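Long-range contacts in terminase large subunit (Thermus phage G20c, PDB 5M1P), which packs viral DNA into empty capsids as the ATP-driven motor subunit of the terminase and cuts the genome with its metal-dependent nuclease domain: residues A[49-54]-A[179-184]; A[60-65]-A[184-189]. One frame throughout, in Å; residues are numbered along the deposited sequence.

Both contacts hold helix 177-186 against the large mixed sheet, each through one of two neighbouring antiparallel strands. Contact 1 sits almost at the centre of the chain, on strand 49-56, and all its touching residues are buried; it is small, polar and close to the calcium site. Contact 2 lies further along, where the helix runs out and strand 61-69 begins, and shades into partly exposed residues near the C-terminal end of the modelled chain. Its chemistry is mostly aromatic, with one tyrosine hydroxyl bond and a glycine under a ring. The two share L184 and are stitched together by backbone hydrogen bonds between V54 and the A63–C64 bulge.

Contact 1: residues A[49-54]-A[179-184]. With CA (calcium ion), chain C.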
loop_
_atom_site.group_PDB
_atom_site.type_symbol
_atom_site.label_atom_id
_atom_site.label_comp_id
_atom_site.label_asym_id
_atom_site.label_seq_id
_atom_site.Cartn_x
_atom_site.Cartn_y
_atom_site.Cartn_z
ATOM N N TYR A 49 -4.542 0.114 -10.815
ATOM C CA TYR A 49 -3.945 1.257 -10.143
ATOM C C TYR A 49 -2.558 0.932 -9.591
ATOM O O TYR A 49 -2.257 -0.209 -9.200
ATOM C CB TYR A 49 -4.837 1.750 -8.991
ATOM C CG TYR A 49 -6.167 2.309 -9.442
ATOM C CD1 TYR A 49 -7.273 1.481 -9.598
ATOM C CD2 TYR A 49 -6.326 3.663 -9.735
ATOM C CE1 TYR A 49 -8.488 1.976 -10.035
ATOM C CE2 TYR A 49 -7.547 4.168 -10.175
ATOM C CZ TYR A 49 -8.617 3.317 -10.324
ATOM O OH TYR A 49 -9.838 3.799 -10.750
ATOM N N SER A 50 -1.730 1.962 -9.558
ATOM C CA SER A 50 -0.518 1.979 -8.763
ATOM C C SER A 50 -0.823 2.770 -7.513
ATOM O O SER A 50 -1.462 3.804 -7.602
ATOM C CB SER A 50 0.617 2.665 -9.525
ATOM O OG SER A 50 0.250 3.955 -9.993
ATOM N N VAL A 51 -0.375 2.262 -6.365
ATOM C CA VAL A 51 -0.564 2.946 -5.094
ATOM C C VAL A 51 0.723 2.903 -4.290
ATOM O O VAL A 51 1.273 1.831 -4.009
ATOM C CB VAL A 51 -1.689 2.317 -4.271
ATOM C CG1 VAL A 51 -1.937 3.128 -3.003
ATOM C CG2 VAL A 51 -2.953 2.229 -5.097
ATOM N N PHE A 52 1.163 4.088 -3.879
ATOM C CA PHE A 52 2.376 4.254 -3.091
ATOM C C PHE A 52 1.976 4.889 -1.769
ATOM O O PHE A 52 1.444 5.992 -1.764
ATOM C CB PHE A 52 3.397 5.150 -3.816
ATOM C CG PHE A 52 3.690 4.749 -5.243
ATOM C CD1 PHE A 52 3.723 3.415 -5.627
ATOM C CD2 PHE A 52 3.957 5.720 -6.201
ATOM C CE1 PHE A 52 3.993 3.049 -6.933
ATOM C CE2 PHE A 52 4.240 5.354 -7.508
ATOM C CZ PHE A 52 4.249 4.025 -7.876
ATOM N N SER A 53 2.224 4.183 -0.668
ATOM C CA SER A 53 1.793 4.614 0.659
ATOM C C SER A 53 3.013 4.930 1.513
ATOM O O SER A 53 3.749 4.027 1.891
ATOM C CB SER A 53 0.958 3.526 1.320
ATOM O OG SER A 53 -0.232 3.293 0.590
ATOM N N VAL A 54 3.192 6.202 1.843
ATOM C CA VAL A 54 4.306 6.659 2.657
ATOM C C VAL A 54 3.919 6.561 4.129
ATOM O O VAL A 54 3.005 7.264 4.578
ATOM C CB VAL A 54 4.690 8.113 2.316
ATOM C CG1 VAL A 54 5.929 8.515 3.094
ATOM C CG2 VAL A 54 4.940 8.300 0.824
ATOM N N VAL A 179 -5.317 -1.537 -0.549
ATOM C CA VAL A 179 -5.176 -2.498 0.549
ATOM C C VAL A 179 -3.763 -3.068 0.582
ATOM O O VAL A 179 -3.109 -3.096 1.625
ATOM C CB VAL A 179 -6.215 -3.645 0.436
ATOM C CG1 VAL A 179 -6.010 -4.666 1.546
ATOM C CG2 VAL A 179 -7.638 -3.085 0.491
ATOM N N MET A 180 -3.298 -3.510 -0.580
ATOM C CA MET A 180 -1.996 -4.130 -0.674
ATOM C C MET A 180 -0.856 -3.145 -0.423
ATOM O O MET A 180 0.096 -3.489 0.270
ATOM C CB MET A 180 -1.834 -4.849 -2.019
ATOM C CG MET A 180 -2.733 -6.076 -2.173
ATOM S SD MET A 180 -2.747 -7.205 -0.768
ATOM C CE MET A 180 -1.012 -7.576 -0.553
ATOM N N SER A 181 -0.963 -1.933 -0.962
ATOM C CA SER A 181 0.038 -0.898 -0.705
ATOM C C SER A 181 0.152 -0.594 0.790
ATOM O O SER A 181 1.251 -0.517 1.330
ATOM C CB SER A 181 -0.306 0.357 -1.501
ATOM O OG SER A 181 0.577 1.419 -1.182
ATOM N N LEU A 182 -0.987 -0.447 1.447
ATOM C CA LEU A 182 -0.994 -0.234 2.897
ATOM C C LEU A 182 -0.379 -1.410 3.653
ATOM O O LEU A 182 0.391 -1.213 4.583
ATOM C CB LEU A 182 -2.412 0.034 3.408
ATOM C CG LEU A 182 -3.045 1.350 2.976
ATOM C CD1 LEU A 182 -4.516 1.322 3.349
ATOM C CD2 LEU A 182 -2.353 2.569 3.572
ATOM N N ALA A 183 -0.705 -2.630 3.239
ATOM C CA ALA A 183 -0.158 -3.815 3.895
ATOM C C ALA A 183 1.364 -3.910 3.710
ATOM O O ALA A 183 2.088 -4.261 4.642
ATOM C CB ALA A 183 -0.834 -5.069 3.368
ATOM N N LEU A 184 1.843 -3.576 2.514
ATOM C CA LEU A 184 3.286 -3.528 2.242
ATOM C C LEU A 184 3.984 -2.520 3.145
ATOM O O LEU A 184 5.024 -2.834 3.712
ATOM C CB LEU A 184 3.547 -3.210 0.780
ATOM C CG LEU A 184 3.202 -4.362 -0.180
ATOM C CD1 LEU A 184 3.042 -3.834 -1.588
ATOM C CD2 LEU A 184 4.249 -5.472 -0.140
HETATM CA CA CA C . -1.824 -2.435 -8.862
HETATM O O HOH W 1 -2.043 -4.748 -8.692
#
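Segment 179-184 of helix 177-186 crosses segment 49-54 of strand 49-56 at -32°, their axes 7.5 Å apart at the closest. The polar part of the contact is a pair of buried serines meeting tip to tip. S53 OG donates a hydrogen bond to S181 OG over 2.7 Å. S53 OG lies anti to its carbonyl carbon (chi1 -63°), while S181 OG stands anti to the helix backbone N (chi1 175°), which carries it from the helix to the strand. S181 OG is also hydrogen-bonded to G40 O on strand 37-42, so a single hydroxyl of the helix engages two adjacent strands of the sheet.

Van der Waals contact surrounds this bond. The CG1 branch of V51, anti to its backbone N, rests 3.5 Å from S181 OG and lies alongside S181 CB, while S181 CB comes 3.3 Å from V51 O. The residue after S181, L182, starts away from the strand, but its CD2 methyl swings back to 3.7 Å from S53 OG.

Metal coordination occupies the beginning of the strand. Y49 O binds the calcium ion at 2.3 Å, and water 1 is a further ligand, its oxygen also 2.3 Å from the ion. D42, F43, D48 and D177 supply the other ligand atoms, D177 from the start of the same helix.

With the small S181 at the closest point of the helix segment, the backbones can approach closely, and its hydroxyl has partners on both strands. By tying the helix that begins with D177 to strand 49-56, and through G40 to the strand that ends in D42, S181 probably helps to hold the two acids in relation; S181 lies close to D42 and V51 to D177, consistent with a second-shell part.

Contact 2: residues A[60-65]-A[184-189]; sequences GAIACL and LAYSQY
G60, Y186 and I62 bury more surface here than the other residues of segments 60-65 and 184-189, and the phenol of Y186 joins them. Its hydroxyl reaches across from the last turn of helix 177-186 to G60, in the loop just ahead of strand 61-69, and gives a short hydrogen bond, Y186 OH to G60 O, of 2.6 Å. The donor stands above the carbonyl plane, 35° out of it, and G60 O lies at the edge of the ring, near its plane. The hydroxyl oxygen has two hydrogen-bond partners, G60 O and A142 N, so the end of the side chain is held in place.

G60 meets a second tyrosine as well. The Y189 side chain, with CG anti to its backbone N (chi1 -176°), turns one face of its ring to the glycine, and G60 CA forms a CH-pi contact 3.7 Å from the ring centroid. The carbon sits toward the rim, 3.4 Å from Y189 CE1. The absence of a side chain on G60 leaves room for so close an approach, and its positive phi of 77° is one that glycine adopts readily.

I62 crosses the Y186 ring obliquely, its CD1 methyl 4.0 Å from Y186 CE2. L55, L132 and L135 pack against the same tyrosine, so the ring below the hydroxyl lies in an apolar setting. Y189 is brought into place by the type I turn from Y186 to Y189, closed by Y189 N to Y186 O at 3.1 Å. A C-terminal helix lying across a central mixed sheet in this way belongs to the ribonuclease H-like fold of the terminase nuclease.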
loop_
_atom_site.group_PDB
_atom_site.type_symbol
_atom_site.label_atom_id
_atom_site.label_comp_id
_atom_site.label_asym_id
_atom_site.label_seq_id
_atom_site.Cartn_x
_atom_site.Cartn_y
_atom_site.Cartn_z
ATOM N N GLY A 60 3.557 5.467 12.988
ATOM C CA GLY A 60 2.595 4.505 12.455
ATOM C C GLY A 60 1.506 5.140 11.610
ATOM O O GLY A 60 0.501 4.485 11.328
ATOM N N ALA A 61 1.692 6.395 11.187
ATOM C CA ALA A 61 0.712 7.106 10.375
ATOM C C ALA A 61 1.159 7.252 8.932
ATOM O O ALA A 61 2.323 7.523 8.651
ATOM C CB ALA A 61 0.423 8.472 10.970
ATOM N N ILE A 62 0.217 7.070 8.014
ATOM C CA ILE A 62 0.446 7.373 6.618
ATOM C C ILE A 62 0.580 8.889 6.475
ATOM O O ILE A 62 -0.294 9.655 6.913
ATOM C CB ILE A 62 -0.698 6.842 5.727
ATOM C CG1 ILE A 62 -0.764 5.309 5.779
ATOM C CG2 ILE A 62 -0.578 7.360 4.301
ATOM C CD1 ILE A 62 0.479 4.604 5.281
ATOM N N ALA A 63 1.702 9.316 5.905
ATOM C CA ALA A 63 1.991 10.733 5.669
ATOM C C ALA A 63 1.520 11.188 4.299
ATOM O O ALA A 63 1.193 12.359 4.105
ATOM C CB ALA A 63 3.482 10.987 5.807
ATOM N N CYS A 64 1.503 10.271 3.322
ATOM C CA CYS A 64 1.167 10.608 1.949
ATOM C C CYS A 64 0.768 9.326 1.239
ATOM O O CYS A 64 1.366 8.275 1.500
ATOM C CB CYS A 64 2.393 11.223 1.273
ATOM S SG CYS A 64 2.080 11.820 -0.393
ATOM N N LEU A 65 -0.239 9.402 0.383
ATOM C CA LEU A 65 -0.622 8.263 -0.441
ATOM C C LEU A 65 -0.812 8.749 -1.860
ATOM O O LEU A 65 -1.567 9.683 -2.082
ATOM C CB LEU A 65 -1.905 7.641 0.106
ATOM C CG LEU A 65 -2.332 6.353 -0.622
ATOM C CD1 LEU A 65 -2.921 5.373 0.380
ATOM C CD2 LEU A 65 -3.299 6.611 -1.762
ATOM N N LEU A 184 1.843 -3.576 2.514
ATOM C CA LEU A 184 3.286 -3.528 2.242
ATOM C C LEU A 184 3.984 -2.520 3.145
ATOM O O LEU A 184 5.024 -2.834 3.712
ATOM C CB LEU A 184 3.547 -3.210 0.780
ATOM C CG LEU A 184 3.202 -4.362 -0.180
ATOM C CD1 LEU A 184 3.042 -3.834 -1.588
ATOM C CD2 LEU A 184 4.249 -5.472 -0.140
ATOM N N ALA A 185 3.399 -1.336 3.311
ATOM C CA ALA A 185 3.970 -0.324 4.209
ATOM C C ALA A 185 4.016 -0.814 5.641
ATOM O O ALA A 185 5.071 -0.802 6.290
ATOM C CB ALA A 185 3.186 0.970 4.113
ATOM N N TYR A 186 2.862 -1.243 6.137
ATOM C CA TYR A 186 2.740 -1.669 7.530
ATOM C C TYR A 186 3.466 -2.960 7.883
ATOM O O TYR A 186 3.665 -3.245 9.063
ATOM C CB TYR A 186 1.263 -1.732 7.956
ATOM C CG TYR A 186 0.717 -0.368 8.339
ATOM C CD1 TYR A 186 0.986 0.180 9.590
ATOM C CD2 TYR A 186 -0.003 0.405 7.431
ATOM C CE1 TYR A 186 0.521 1.442 9.935
ATOM C CE2 TYR A 186 -0.489 1.659 7.766
ATOM C CZ TYR A 186 -0.219 2.184 9.016
ATOM O OH TYR A 186 -0.710 3.439 9.323
ATOM N N SER A 187 3.902 -3.728 6.880
ATOM C CA SER A 187 4.779 -4.877 7.123
ATOM C C SER A 187 6.069 -4.496 7.844
ATOM O O SER A 187 6.716 -5.350 8.445
ATOM C CB SER A 187 5.146 -5.583 5.814
ATOM O OG SER A 187 6.083 -4.823 5.070
ATOM N N GLN A 188 6.447 -3.224 7.765
ATOM C CA GLN A 188 7.665 -2.710 8.380
ATOM C C GLN A 188 7.461 -2.095 9.753
ATOM O O GLN A 188 8.440 -1.742 10.406
ATOM C CB GLN A 188 8.249 -1.631 7.484
ATOM C CG GLN A 188 8.404 -2.035 6.036
ATOM C CD GLN A 188 9.373 -3.182 5.848
ATOM O OE1 GLN A 188 10.570 -3.023 6.088
ATOM N NE2 GLN A 188 8.876 -4.336 5.435
ATOM N N TYR A 189 6.216 -1.941 10.184
ATOM C CA TYR A 189 5.926 -1.178 11.394
ATOM C C TYR A 189 5.998 -2.072 12.620
ATOM O O TYR A 189 5.405 -3.136 12.650
ATOM C CB TYR A 189 4.563 -0.508 11.272
ATOM C CG TYR A 189 4.237 0.382 12.448
ATOM C CD1 TYR A 189 5.026 1.487 12.754
ATOM C CD2 TYR A 189 3.142 0.120 13.262
ATOM C CE1 TYR A 189 4.732 2.301 13.838
ATOM C CE2 TYR A 189 2.842 0.934 14.349
ATOM C CZ TYR A 189 3.638 2.025 14.631
ATOM O OH TYR A 189 3.345 2.838 15.705
#